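Local coordinates for protein SxtG (Microseira wollei, PDB 6U1R) that transfers an amidino group as an amidinotransferase of the saxitoxin biosynthetic pathway, probably through a covalent amidino-cysteine intermediate, at residues A[130-134]-A[359-364]; A[136-142]-A[215-221]; A[321-325]-A[364-370]; A[333-337]-A[356-360]. Numbering follows the deposited sequence.

Interaction 1: A[130-134]-A[359-364]; sequences FCAAN and YYPFLG
Phe130, with chi1 in t, brings the CZ tip of its ring against Phe362-Leu363: CZ lies 3.7 Å from Leu363 CD1 and 3.8 Å from Phe362 O. Residues 130-134 form an irregular loop. The facing segment, 359-364, passes through a 3-10 turn at 360-361, held by Phe362 N to Tyr359 O (2.9 Å) and Leu363 N to Tyr360 O (2.8 Å), after which Leu363 takes a positive phi (76°). The loops pair with Ala133 CA 6.5 Å from Phe362 CA and Asn134 CA 6.4 Å from Gly364 CA. The methyl of Ala133 points into the turn, its CB 3.9 Å from both Phe362 CB and Tyr359 CZ. Two hydrogen bonds fasten the contact: Tyr359 OH donates to Ala133 O at 2.7 Å, and Asn134 ND2, on an m rotamer, donates to Phe362 O at 2.9 Å and 167°. Asn134 OD1 lies 3.4 Å from Gly364 CA, where a beta carbon would clash with it. This buried pairing borders the predicted active site, for Asn134 also packs against Cys368, the predicted nucleophile. Side-chain donors answering main-chain carbonyls imply that the loops are fixed there without strand pairing or charge.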
loop_
_atom_site.group_PDB
_atom_site.type_symbol
_atom_site.label_atom_id
_atom_site.label_comp_id
_atom_site.label_asym_id
_atom_site.label_seq_id
_atom_site.Cartn_x
_atom_site.Cartn_y
_atom_site.Cartn_z
ATOM N N PHE A 130 -15.893 9.017 3.641
ATOM C CA PHE A 130 -17.087 8.274 4.036
ATOM C C PHE A 130 -17.162 8.320 5.553
ATOM O O PHE A 130 -17.648 9.323 6.116
ATOM C CB PHE A 130 -17.040 6.851 3.434
ATOM C CG PHE A 130 -18.191 5.927 3.857
ATOM C CD1 PHE A 130 -19.495 6.391 3.943
ATOM C CD2 PHE A 130 -17.951 4.579 4.142
ATOM C CE1 PHE A 130 -20.543 5.549 4.324
ATOM C CE2 PHE A 130 -19.011 3.709 4.511
ATOM C CZ PHE A 130 -20.296 4.198 4.604
ATOM N N CYS A 131 -16.630 7.330 6.269
ATOM C CA CYS A 131 -16.717 7.256 7.731
ATOM C C CYS A 131 -15.853 6.083 8.196
ATOM O O CYS A 131 -15.264 5.351 7.388
ATOM C CB CYS A 131 -18.176 7.110 8.202
ATOM S SG CYS A 131 -18.975 5.538 7.841
ATOM N N ALA A 132 -15.789 5.891 9.512
ATOM C CA ALA A 132 -15.036 4.781 10.089
ATOM C C ALA A 132 -15.960 3.783 10.787
ATOM O O ALA A 132 -15.588 3.166 11.786
ATOM C CB ALA A 132 -13.968 5.294 11.054
ATOM N N ALA A 133 -17.154 3.576 10.233
ATOM C CA ALA A 133 -18.116 2.645 10.806
ATOM C C ALA A 133 -17.781 1.187 10.494
ATOM O O ALA A 133 -18.206 0.296 11.239
ATOM C CB ALA A 133 -19.529 2.979 10.304
ATOM N N ASN A 134 -16.999 0.913 9.446
ATOM C CA ASN A 134 -16.808 -0.451 8.944
ATOM C C ASN A 134 -15.325 -0.804 8.859
ATOM O O ASN A 134 -14.769 -0.901 7.760
ATOM C CB ASN A 134 -17.438 -0.609 7.558
ATOM C CG ASN A 134 -18.935 -0.344 7.537
ATOM O OD1 ASN A 134 -19.723 -1.233 7.826
ATOM N ND2 ASN A 134 -19.331 0.860 7.170
ATOM N N TYR A 359 -27.495 0.985 13.010
ATOM C CA TYR A 359 -26.206 0.950 12.340
ATOM C C TYR A 359 -26.332 0.661 10.853
ATOM O O TYR A 359 -25.446 1.042 10.083
ATOM C CB TYR A 359 -25.322 -0.104 13.008
ATOM C CG TYR A 359 -23.847 0.252 13.051
ATOM C CD1 TYR A 359 -23.334 1.053 14.072
ATOM C CD2 TYR A 359 -22.956 -0.250 12.103
ATOM C CE1 TYR A 359 -21.983 1.373 14.136
ATOM C CE2 TYR A 359 -21.600 0.071 12.158
ATOM C CZ TYR A 359 -21.121 0.881 13.167
ATOM O OH TYR A 359 -19.783 1.188 13.237
ATOM N N TYR A 360 -27.424 0.020 10.427
ATOM C CA TYR A 360 -27.531 -0.420 9.038
ATOM C C TYR A 360 -27.379 0.708 8.016
ATOM O O TYR A 360 -26.823 0.444 6.934
ATOM C CB TYR A 360 -28.871 -1.126 8.815
ATOM C CG TYR A 360 -29.077 -2.447 9.545
ATOM C CD1 TYR A 360 -28.083 -3.032 10.320
ATOM C CD2 TYR A 360 -30.290 -3.108 9.442
ATOM C CE1 TYR A 360 -28.308 -4.238 10.974
ATOM C CE2 TYR A 360 -30.517 -4.298 10.081
ATOM C CZ TYR A 360 -29.524 -4.862 10.840
ATOM O OH TYR A 360 -29.738 -6.050 11.483
ATOM N N PRO A 361 -27.869 1.933 8.251
ATOM C CA PRO A 361 -27.678 2.996 7.241
ATOM C C PRO A 361 -26.224 3.359 7.037
ATOM O O PRO A 361 -25.894 4.011 6.036
ATOM C CB PRO A 361 -28.467 4.187 7.804
ATOM C CG PRO A 361 -29.304 3.661 8.903
ATOM C CD PRO A 361 -28.674 2.398 9.392
ATOM N N PHE A 362 -25.345 2.976 7.958
ATOM C CA PHE A 362 -23.908 3.158 7.798
ATOM C C PHE A 362 -23.256 1.975 7.096
ATOM O O PHE A 362 -22.024 1.884 7.074
ATOM C CB PHE A 362 -23.268 3.409 9.164
ATOM C CG PHE A 362 -23.822 4.619 9.849
ATOM C CD1 PHE A 362 -24.984 4.519 10.602
ATOM C CD2 PHE A 362 -23.213 5.864 9.701
ATOM C CE1 PHE A 362 -25.533 5.642 11.219
ATOM C CE2 PHE A 362 -23.749 6.992 10.315
ATOM C CZ PHE A 362 -24.912 6.890 11.062
ATOM N N LEU A 363 -24.073 1.072 6.540
ATOM C CA LEU A 363 -23.689 0.010 5.618
ATOM C C LEU A 363 -23.003 -1.167 6.303
ATOM O O LEU A 363 -22.181 -1.859 5.681
ATOM C CB LEU A 363 -22.785 0.561 4.510
ATOM C CG LEU A 363 -23.367 1.760 3.740
ATOM C CD1 LEU A 363 -22.524 2.071 2.507
ATOM C CD2 LEU A 363 -24.817 1.525 3.359
ATOM N N GLY A 364 -23.334 -1.409 7.565
ATOM C CA GLY A 364 -22.821 -2.590 8.239
ATOM C C GLY A 364 -23.674 -3.032 9.410
ATOM O O GLY A 364 -24.540 -2.306 9.900
#

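Interaction 2: A[136-142]-A[215-221]; sequences RDVFLVI and DAADFVR
Residues 136-138 end a short, weakly bonded helix that runs into strand 139-142, and residues 216-218 form a 3-10 turn, closed by Phe219 N to Ala216 O (3.1 Å), that leads into strand 219-221. The strands are edges of two three-stranded mixed sheets, consistent with neighbouring ββαβ modules of the pseudo-fivefold α/β propeller of the amidinotransferase family. They run nearly parallel (22°), their axes 9.0 Å apart at closest. The backbones come nearest at the turns, Asp137 CA lying 4.7 Å from Ala217 CA, and there Ala216 N donates to Asp137 O (3.0 Å, 149°). Ala216 CB fills the gap between the modules, 3.2 Å from Phe139 O and 3.6 Å from Leu140 CG; Leu140 (m, t) also sets CD2 4.3 Å from Phe219 CB. Asp215, a predicted active-site residue, is hydrogen-bonded to His264, and Asp137 forms a salt bridge with Arg156. Toward the C-terminal ends of the strands Arg136 NH1 lies 3.7 Å from Arg221 NH2, a closeness offset by Asp372, salt-bridged to both. Arg221 NH1 also bonds weakly to Val141 O (3.0 Å). A water accepts from both arginines, 3.0 Å from Arg136 NH1 and 3.2 Å from Arg221 NE.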
loop_
_atom_site.group_PDB
_atom_site.type_symbol
_atom_site.label_atom_id
_atom_site.label_comp_id
_atom_site.label_asym_id
_atom_site.label_seq_id
_atom_site.Cartn_x
_atom_site.Cartn_y
_atom_site.Cartn_z
ATOM N N ARG A 136 -14.047 -3.613 8.991
ATOM C CA ARG A 136 -13.928 -4.858 8.237
ATOM C C ARG A 136 -13.683 -4.609 6.746
ATOM O O ARG A 136 -13.124 -5.469 6.058
ATOM C CB ARG A 136 -15.206 -5.691 8.430
ATOM C CG ARG A 136 -15.206 -7.094 7.826
ATOM C CD ARG A 136 -14.445 -8.110 8.657
ATOM N NE ARG A 136 -14.913 -8.171 10.047
ATOM C CZ ARG A 136 -14.409 -8.997 10.962
ATOM N NH1 ARG A 136 -13.473 -9.878 10.622
ATOM N NH2 ARG A 136 -14.854 -8.968 12.208
ATOM N N ASP A 137 -14.130 -3.466 6.215
ATOM C CA ASP A 137 -13.978 -3.208 4.780
ATOM C C ASP A 137 -12.545 -2.861 4.391
ATOM O O ASP A 137 -12.145 -3.071 3.239
ATOM C CB ASP A 137 -14.872 -2.038 4.343
ATOM C CG ASP A 137 -16.346 -2.284 4.566
ATOM O OD1 ASP A 137 -16.731 -3.424 4.942
ATOM O OD2 ASP A 137 -17.134 -1.315 4.356
ATOM N N VAL A 138 -11.769 -2.316 5.322
ATOM C CA VAL A 138 -10.584 -1.527 5.006
ATOM C C VAL A 138 -9.320 -2.355 5.172
ATOM O O VAL A 138 -8.306 -2.094 4.515
ATOM C CB VAL A 138 -10.547 -0.272 5.907
ATOM C CG1 VAL A 138 -9.281 0.565 5.657
ATOM C CG2 VAL A 138 -11.813 0.557 5.676
ATOM N N PHE A 139 -9.369 -3.359 6.058
ATOM C CA PHE A 139 -8.201 -4.142 6.451
ATOM C C PHE A 139 -8.548 -5.621 6.515
ATOM O O PHE A 139 -9.634 -5.981 6.961
ATOM C CB PHE A 139 -7.672 -3.786 7.850
ATOM C CG PHE A 139 -7.482 -2.313 8.103
ATOM C CD1 PHE A 139 -6.330 -1.682 7.691
ATOM C CD2 PHE A 139 -8.448 -1.578 8.763
ATOM C CE1 PHE A 139 -6.126 -0.331 7.943
ATOM C CE2 PHE A 139 -8.258 -0.209 9.006
ATOM C CZ PHE A 139 -7.097 0.402 8.587
ATOM N N LEU A 140 -7.594 -6.457 6.144
ATOM C CA LEU A 140 -7.614 -7.885 6.411
ATOM C C LEU A 140 -6.633 -8.193 7.527
ATOM O O LEU A 140 -5.516 -7.658 7.537
ATOM C CB LEU A 140 -7.188 -8.693 5.195
ATOM C CG LEU A 140 -8.093 -8.853 4.005
ATOM C CD1 LEU A 140 -7.219 -9.419 2.849
ATOM C CD2 LEU A 140 -9.221 -9.797 4.372
ATOM N N VAL A 141 -7.032 -9.058 8.451
ATOM C CA VAL A 141 -6.119 -9.597 9.452
ATOM C C VAL A 141 -5.834 -11.039 9.070
ATOM O O VAL A 141 -6.748 -11.877 9.081
ATOM C CB VAL A 141 -6.687 -9.519 10.878
ATOM C CG1 VAL A 141 -5.625 -10.012 11.865
ATOM C CG2 VAL A 141 -7.101 -8.123 11.215
ATOM N N ILE A 142 -4.574 -11.330 8.746
ATOM C CA ILE A 142 -4.138 -12.664 8.337
ATOM C C ILE A 142 -3.039 -13.078 9.313
ATOM O O ILE A 142 -1.870 -12.704 9.143
ATOM C CB ILE A 142 -3.624 -12.714 6.892
ATOM C CG1 ILE A 142 -4.652 -12.151 5.898
ATOM C CG2 ILE A 142 -3.262 -14.168 6.510
ATOM C CD1 ILE A 142 -5.995 -12.880 5.893
ATOM N N ASP A 215 -12.008 -4.907 -1.557
ATOM C CA ASP A 215 -12.373 -4.600 -0.182
ATOM C C ASP A 215 -12.138 -5.846 0.665
ATOM O O ASP A 215 -12.452 -6.970 0.243
ATOM C CB ASP A 215 -13.849 -4.207 -0.063
ATOM C CG ASP A 215 -14.135 -2.774 -0.496
ATOM O OD1 ASP A 215 -13.306 -2.173 -1.203
ATOM O OD2 ASP A 215 -15.211 -2.261 -0.125
ATOM N N ALA A 216 -11.634 -5.648 1.879
ATOM C CA ALA A 216 -11.316 -6.801 2.711
ATOM C C ALA A 216 -12.569 -7.597 3.051
ATOM O O ALA A 216 -12.507 -8.819 3.229
ATOM C CB ALA A 216 -10.602 -6.332 3.979
ATOM N N ALA A 217 -13.713 -6.932 3.128
ATOM C CA ALA A 217 -14.937 -7.615 3.528
ATOM C C ALA A 217 -15.563 -8.433 2.406
ATOM O O ALA A 217 -16.611 -9.057 2.633
ATOM C CB ALA A 217 -15.944 -6.599 4.057
ATOM N N ASP A 218 -14.950 -8.481 1.216
ATOM C CA ASP A 218 -15.330 -9.483 0.220
ATOM C C ASP A 218 -14.676 -10.850 0.480
ATOM O O ASP A 218 -14.814 -11.756 -0.366
ATOM C CB ASP A 218 -14.979 -9.005 -1.198
ATOM C CG ASP A 218 -16.090 -8.173 -1.826
ATOM O OD1 ASP A 218 -17.274 -8.551 -1.658
ATOM O OD2 ASP A 218 -15.771 -7.142 -2.465
ATOM N N PHE A 219 -14.012 -11.018 1.633
ATOM C CA PHE A 219 -13.351 -12.264 2.015
ATOM C C PHE A 219 -13.721 -12.664 3.441
ATOM O O PHE A 219 -13.926 -11.805 4.307
ATOM C CB PHE A 219 -11.828 -12.140 1.900
ATOM C CG PHE A 219 -11.365 -11.756 0.529
ATOM C CD1 PHE A 219 -11.286 -10.423 0.160
ATOM C CD2 PHE A 219 -11.036 -12.723 -0.400
ATOM C CE1 PHE A 219 -10.882 -10.065 -1.094
ATOM C CE2 PHE A 219 -10.612 -12.361 -1.668
ATOM C CZ PHE A 219 -10.545 -11.034 -2.020
ATOM N N VAL A 220 -13.832 -13.980 3.672
ATOM C CA VAL A 220 -13.973 -14.537 5.016
ATOM C C VAL A 220 -12.920 -15.623 5.196
ATOM O O VAL A 220 -12.490 -16.261 4.230
ATOM C CB VAL A 220 -15.391 -15.092 5.288
ATOM C CG1 VAL A 220 -16.346 -13.955 5.538
ATOM C CG2 VAL A 220 -15.872 -15.962 4.125
ATOM N N ARG A 221 -12.487 -15.822 6.449
ATOM C CA ARG A 221 -11.249 -16.548 6.759
ATOM C C ARG A 221 -11.509 -17.866 7.485
ATOM O O ARG A 221 -12.141 -17.873 8.550
ATOM C CB ARG A 221 -10.343 -15.665 7.617
ATOM C CG ARG A 221 -9.804 -14.407 6.864
ATOM C CD ARG A 221 -9.243 -13.331 7.783
ATOM N NE ARG A 221 -10.264 -13.005 8.766
ATOM C CZ ARG A 221 -10.102 -13.011 10.080
ATOM N NH1 ARG A 221 -8.902 -13.212 10.638
ATOM N NH2 ARG A 221 -11.162 -12.797 10.845
HETATM O O HOH W 1 -12.975 -11.440 8.080
#

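Interaction 3: A[321-325]-A[364-370]; sequences LNVLM and GSFHCAT
The loop carrying Cys368, predicted to form the amidino-cysteine intermediate of this amidinotransferase active site, is held from one flank by Asn322. Asn322 is the centre of an inverse gamma turn just before strand 324-325. Opposite it, residues 366-368 have helical backbone angles, a type I turn spans His367 to Thr370, and Ala369 N bonds to Ser365 O (2.9 Å). The segments come closest at Leu324 and His367, with CA atoms 5.1 Å apart. From a t rotamer, Asn322 OD1 accepts from Cys368 N (3.1 Å, 167°) and, weakly, from Ser365 N (3.1 Å), while its main-chain O accepts from His367 N (3.2 Å). Its ND2 is hydrogen-bonded to the carbonyl of Asp266, whose carboxylate is hydrogen-bonded to His367 ND1. One asparagine thus ties down the backbone around the predicted nucleophile. Beyond it, Leu324 (t, p) points toward the loop, its CB 4.0 Å from Phe366 CB and its CD1 3.7 Å from Thr370 OG1.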
loop_
_atom_site.group_PDB
_atom_site.type_symbol
_atom_site.label_atom_id
_atom_site.label_comp_id
_atom_site.label_asym_id
_atom_site.label_seq_id
_atom_site.Cartn_x
_atom_site.Cartn_y
_atom_site.Cartn_z
ATOM N N LEU A 321 -27.407 -12.104 8.551
ATOM C CA LEU A 321 -26.243 -12.983 8.457
ATOM C C LEU A 321 -24.943 -12.332 8.931
ATOM O O LEU A 321 -23.954 -13.047 9.126
ATOM C CB LEU A 321 -26.055 -13.478 7.011
ATOM C CG LEU A 321 -26.905 -14.675 6.572
ATOM C CD1 LEU A 321 -28.302 -14.245 6.180
ATOM C CD2 LEU A 321 -26.221 -15.391 5.420
ATOM N N ASN A 322 -24.912 -11.007 9.129
ATOM C CA ASN A 322 -23.677 -10.302 9.467
ATOM C C ASN A 322 -23.370 -10.443 10.957
ATOM O O ASN A 322 -23.122 -9.449 11.646
ATOM C CB ASN A 322 -23.825 -8.829 9.061
ATOM C CG ASN A 322 -22.509 -8.105 8.908
ATOM O OD1 ASN A 322 -22.261 -7.089 9.581
ATOM N ND2 ASN A 322 -21.681 -8.569 7.973
ATOM N N VAL A 323 -23.350 -11.685 11.449
ATOM C CA VAL A 323 -23.127 -11.985 12.864
ATOM C C VAL A 323 -21.645 -11.923 13.217
ATOM O O VAL A 323 -20.775 -11.909 12.336
ATOM C CB VAL A 323 -23.696 -13.373 13.216
ATOM C CG1 VAL A 323 -25.226 -13.376 13.090
ATOM C CG2 VAL A 323 -23.058 -14.454 12.329
ATOM N N LEU A 324 -21.351 -11.896 14.518
ATOM C CA LEU A 324 -19.980 -11.868 15.034
ATOM C C LEU A 324 -19.847 -12.982 16.065
ATOM O O LEU A 324 -20.614 -13.021 17.029
ATOM C CB LEU A 324 -19.628 -10.514 15.670
ATOM C CG LEU A 324 -18.238 -10.429 16.328
ATOM C CD1 LEU A 324 -17.161 -10.521 15.272
ATOM C CD2 LEU A 324 -18.054 -9.169 17.182
ATOM N N MET A 325 -18.872 -13.866 15.859
ATOM C CA MET A 325 -18.582 -14.961 16.780
ATOM C C MET A 325 -17.590 -14.496 17.841
ATOM O O MET A 325 -16.520 -13.983 17.504
ATOM C CB MET A 325 -17.983 -16.160 16.045
ATOM C CG MET A 325 -18.810 -16.734 14.887
ATOM S SD MET A 325 -20.442 -17.231 15.361
ATOM C CE MET A 325 -20.091 -18.531 16.547
ATOM N N GLY A 364 -23.334 -1.409 7.565
ATOM C CA GLY A 364 -22.821 -2.590 8.239
ATOM C C GLY A 364 -23.674 -3.032 9.410
ATOM O O GLY A 364 -24.540 -2.306 9.900
ATOM N N SER A 365 -23.395 -4.256 9.869
ATOM C CA SER A 365 -23.862 -4.708 11.173
ATOM C C SER A 365 -22.638 -5.209 11.941
ATOM O O SER A 365 -21.538 -4.697 11.720
ATOM C CB SER A 365 -24.958 -5.772 11.029
ATOM O OG SER A 365 -25.554 -6.076 12.285
ATOM N N PHE A 366 -22.795 -6.207 12.823
ATOM C CA PHE A 366 -21.754 -6.501 13.819
ATOM C C PHE A 366 -20.425 -6.902 13.172
ATOM O O PHE A 366 -19.350 -6.467 13.605
ATOM C CB PHE A 366 -22.212 -7.620 14.763
ATOM C CG PHE A 366 -23.564 -7.383 15.368
ATOM C CD1 PHE A 366 -23.753 -6.381 16.313
ATOM C CD2 PHE A 366 -24.659 -8.154 14.972
ATOM C CE1 PHE A 366 -25.005 -6.158 16.857
ATOM C CE2 PHE A 366 -25.892 -7.943 15.507
ATOM C CZ PHE A 366 -26.078 -6.948 16.449
ATOM N N HIS A 367 -20.468 -7.792 12.177
ATOM C CA HIS A 367 -19.227 -8.222 11.547
ATOM C C HIS A 367 -18.559 -7.066 10.800
ATOM O O HIS A 367 -17.340 -6.894 10.886
ATOM C CB HIS A 367 -19.502 -9.422 10.635
ATOM C CG HIS A 367 -18.270 -10.099 10.104
ATOM N ND1 HIS A 367 -17.808 -9.897 8.820
ATOM C CD2 HIS A 367 -17.430 -11.001 10.666
ATOM C CE1 HIS A 367 -16.734 -10.636 8.615
ATOM N NE2 HIS A 367 -16.478 -11.315 9.719
ATOM N N CYS A 368 -19.343 -6.248 10.087
ATOM C CA CYS A 368 -18.797 -5.090 9.373
ATOM C C CYS A 368 -18.159 -4.090 10.327
ATOM O O CYS A 368 -17.173 -3.432 9.978
ATOM C CB CYS A 368 -19.895 -4.367 8.602
ATOM S SG CYS A 368 -20.572 -5.324 7.271
ATOM N N ALA A 369 -18.770 -3.911 11.500
ATOM C CA ALA A 369 -18.407 -2.899 12.470
ATOM C C ALA A 369 -17.180 -3.270 13.282
ATOM O O ALA A 369 -16.771 -2.468 14.130
ATOM C CB ALA A 369 -19.589 -2.642 13.417
ATOM N N THR A 370 -16.564 -4.428 13.029
ATOM C CA THR A 370 -15.444 -4.889 13.839
ATOM C C THR A 370 -14.272 -5.348 12.987
ATOM O O THR A 370 -14.427 -5.761 11.834
ATOM C CB THR A 370 -15.868 -6.051 14.762
ATOM O OG1 THR A 370 -16.471 -7.094 13.980
ATOM C CG2 THR A 370 -16.813 -5.546 15.849
#

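Interaction 4: A[333-337]-A[356-360]; sequences VEKKQ and FESYY
Direct hydrogen bonding centres on the carboxylate of Glu334, whose chi1 (t) and chi2 (m) curl it across the gap. Its OE2 accepts from Phe356 N at 3.0 Å and 153°, while its OE1 turns back to Lys336 N at 2.7 Å. The latter bond braces the type I turn Glu334-Gln337, closed by Gln337 N to Glu334 O (2.9 Å). Across from it, residues 357-359 have helical phi/psi without the regular bonds of a helix; Tyr359 N bonds to Phe356 O (3.0 Å). The backbones are nearest at Glu334 and Phe356, CA to CA 6.1 Å. Water-mediated contacts come next: one water donates to Glu334 OE1 (2.6 Å) and Glu357 OE2 (2.7 Å) and accepts from Gln337 NE2 (2.9 Å) and Tyr360 OH (2.8 Å). It bridges two like charges, Glu334 OE1 and Glu357 OE2 lying 4.0 Å apart; His306 also binds Glu357 OE2. In packing, Glu334 CG lies 3.9 Å from Phe356 CB and 3.3 Å from Tyr360 OH, and Lys336 CD 3.6 Å from Glu357 OE1. The contact joins the segments leaving the C-terminal ends of neighbouring parallel strands 330-334 and 350-354, which helix 338-346, N-capped at Gln337, connects in a beta-alpha-beta crossover.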
loop_
_atom_site.group_PDB
_atom_site.type_symbol
_atom_site.label_atom_id
_atom_site.label_comp_id
_atom_site.label_asym_id
_atom_site.label_seq_id
_atom_site.Cartn_x
_atom_site.Cartn_y
_atom_site.Cartn_z
ATOM N N VAL A 333 -26.096 -11.417 17.461
ATOM C CA VAL A 333 -27.088 -11.412 16.391
ATOM C C VAL A 333 -28.136 -10.368 16.750
ATOM O O VAL A 333 -28.358 -10.059 17.927
ATOM C CB VAL A 333 -27.681 -12.831 16.205
ATOM C CG1 VAL A 333 -28.103 -13.388 17.514
ATOM C CG2 VAL A 333 -28.842 -12.856 15.216
ATOM N N GLU A 334 -28.762 -9.795 15.724
ATOM C CA GLU A 334 -29.609 -8.625 15.913
ATOM C C GLU A 334 -31.013 -9.009 16.389
ATOM O O GLU A 334 -31.607 -9.987 15.927
ATOM C CB GLU A 334 -29.688 -7.824 14.615
ATOM C CG GLU A 334 -29.941 -6.320 14.815
ATOM C CD GLU A 334 -31.392 -5.979 15.161
ATOM O OE1 GLU A 334 -32.318 -6.638 14.632
ATOM O OE2 GLU A 334 -31.612 -5.024 15.946
ATOM N N LYS A 335 -31.556 -8.171 17.275
ATOM C CA LYS A 335 -32.746 -8.511 18.052
ATOM C C LYS A 335 -33.972 -8.779 17.185
ATOM O O LYS A 335 -34.801 -9.634 17.528
ATOM C CB LYS A 335 -33.022 -7.382 19.050
ATOM C CG LYS A 335 -34.311 -7.540 19.846
ATOM C CD LYS A 335 -34.260 -6.732 21.149
ATOM C CE LYS A 335 -35.548 -6.868 21.963
ATOM N NZ LYS A 335 -35.975 -5.563 22.567
ATOM N N LYS A 336 -34.135 -8.056 16.079
ATOM C CA LYS A 336 -35.312 -8.280 15.254
ATOM C C LYS A 336 -35.147 -9.467 14.312
ATOM O O LYS A 336 -36.101 -9.821 13.616
ATOM C CB LYS A 336 -35.663 -7.011 14.469
ATOM C CG LYS A 336 -36.152 -5.865 15.368
ATOM C CD LYS A 336 -36.768 -4.741 14.560
ATOM C CE LYS A 336 -36.813 -3.430 15.350
ATOM N NZ LYS A 336 -37.992 -3.366 16.248
ATOM N N GLN A 337 -33.983 -10.116 14.295
ATOM C CA GLN A 337 -33.763 -11.253 13.404
ATOM C C GLN A 337 -34.201 -12.547 14.087
ATOM O O GLN A 337 -33.411 -13.440 14.360
ATOM C CB GLN A 337 -32.301 -11.318 12.988
ATOM C CG GLN A 337 -31.872 -10.104 12.222
ATOM C CD GLN A 337 -32.454 -10.074 10.825
ATOM O OE1 GLN A 337 -32.526 -11.112 10.152
ATOM N NE2 GLN A 337 -32.848 -8.880 10.364
ATOM N N PHE A 356 -29.462 -3.178 16.880
ATOM C CA PHE A 356 -28.392 -2.644 16.043
ATOM C C PHE A 356 -28.868 -2.186 14.667
ATOM O O PHE A 356 -28.035 -1.851 13.820
ATOM C CB PHE A 356 -27.283 -3.698 15.896
ATOM C CG PHE A 356 -25.886 -3.113 15.759
ATOM C CD1 PHE A 356 -25.365 -2.291 16.741
ATOM C CD2 PHE A 356 -25.093 -3.398 14.657
ATOM C CE1 PHE A 356 -24.078 -1.768 16.638
ATOM C CE2 PHE A 356 -23.808 -2.883 14.544
ATOM C CZ PHE A 356 -23.306 -2.053 15.543
ATOM N N GLU A 357 -30.188 -2.144 14.420
ATOM C CA GLU A 357 -30.656 -1.696 13.106
ATOM C C GLU A 357 -30.322 -0.239 12.813
ATOM O O GLU A 357 -30.295 0.142 11.633
ATOM C CB GLU A 357 -32.162 -1.886 12.946
ATOM C CG GLU A 357 -32.567 -3.334 12.904
ATOM C CD GLU A 357 -33.939 -3.539 12.309
ATOM O OE1 GLU A 357 -34.813 -2.641 12.456
ATOM O OE2 GLU A 357 -34.135 -4.603 11.681
ATOM N N SER A 358 -30.052 0.578 13.847
ATOM C CA SER A 358 -29.642 1.964 13.623
ATOM C C SER A 358 -28.272 2.062 12.982
ATOM O O SER A 358 -27.914 3.134 12.487
ATOM C CB SER A 358 -29.614 2.757 14.932
ATOM O OG SER A 358 -30.932 2.914 15.444
ATOM N N TYR A 359 -27.495 0.985 13.010
ATOM C CA TYR A 359 -26.206 0.950 12.340
ATOM C C TYR A 359 -26.332 0.661 10.853
ATOM O O TYR A 359 -25.446 1.042 10.083
ATOM C CB TYR A 359 -25.322 -0.104 13.008
ATOM C CG TYR A 359 -23.847 0.252 13.051
ATOM C CD1 TYR A 359 -23.334 1.053 14.072
ATOM C CD2 TYR A 359 -22.956 -0.250 12.103
ATOM C CE1 TYR A 359 -21.983 1.373 14.136
ATOM C CE2 TYR A 359 -21.600 0.071 12.158
ATOM C CZ TYR A 359 -21.121 0.881 13.167
ATOM O OH TYR A 359 -19.783 1.188 13.237
ATOM N N TYR A 360 -27.424 0.020 10.427
ATOM C CA TYR A 360 -27.531 -0.420 9.038
ATOM C C TYR A 360 -27.379 0.708 8.016
ATOM O O TYR A 360 -26.823 0.444 6.934
ATOM C CB TYR A 360 -28.871 -1.126 8.815
ATOM C CG TYR A 360 -29.077 -2.447 9.545
ATOM C CD1 TYR A 360 -28.083 -3.032 10.320
ATOM C CD2 TYR A 360 -30.290 -3.108 9.442
ATOM C CE1 TYR A 360 -28.308 -4.238 10.974
ATOM C CE2 TYR A 360 -30.517 -4.298 10.081
ATOM C CZ TYR A 360 -29.524 -4.862 10.840
ATOM O OH TYR A 360 -29.738 -6.050 11.483
HETATM O O HOH W 2 -32.381 -6.635 12.059
#

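In the fold
Interactions 1, 2 and 3 converge on the predicted catalytic cysteine. Asn134 of interaction 1 packs on Cys368 of interaction 3, and Arg136 of interaction 2 reaches across to His367 O and Thr370 OG1. Those three are wholly or almost wholly buried. The centre of interaction 4 is about 16 Å from the centre of the chain; it is still mostly buried but includes exposed Lys336 and a single four-coordinated water. Interactions 3 and 4 use adjacent strands of one sheet, whereas interaction 2 joins two other sheets. Interactions 1 and 4 share Tyr359 and Tyr360. Side-chain donors meet main-chain carbonyls in interaction 1, one asparagine holds main-chain amides in interaction 3, and arginines mark interaction 2, carboxylates interaction 4.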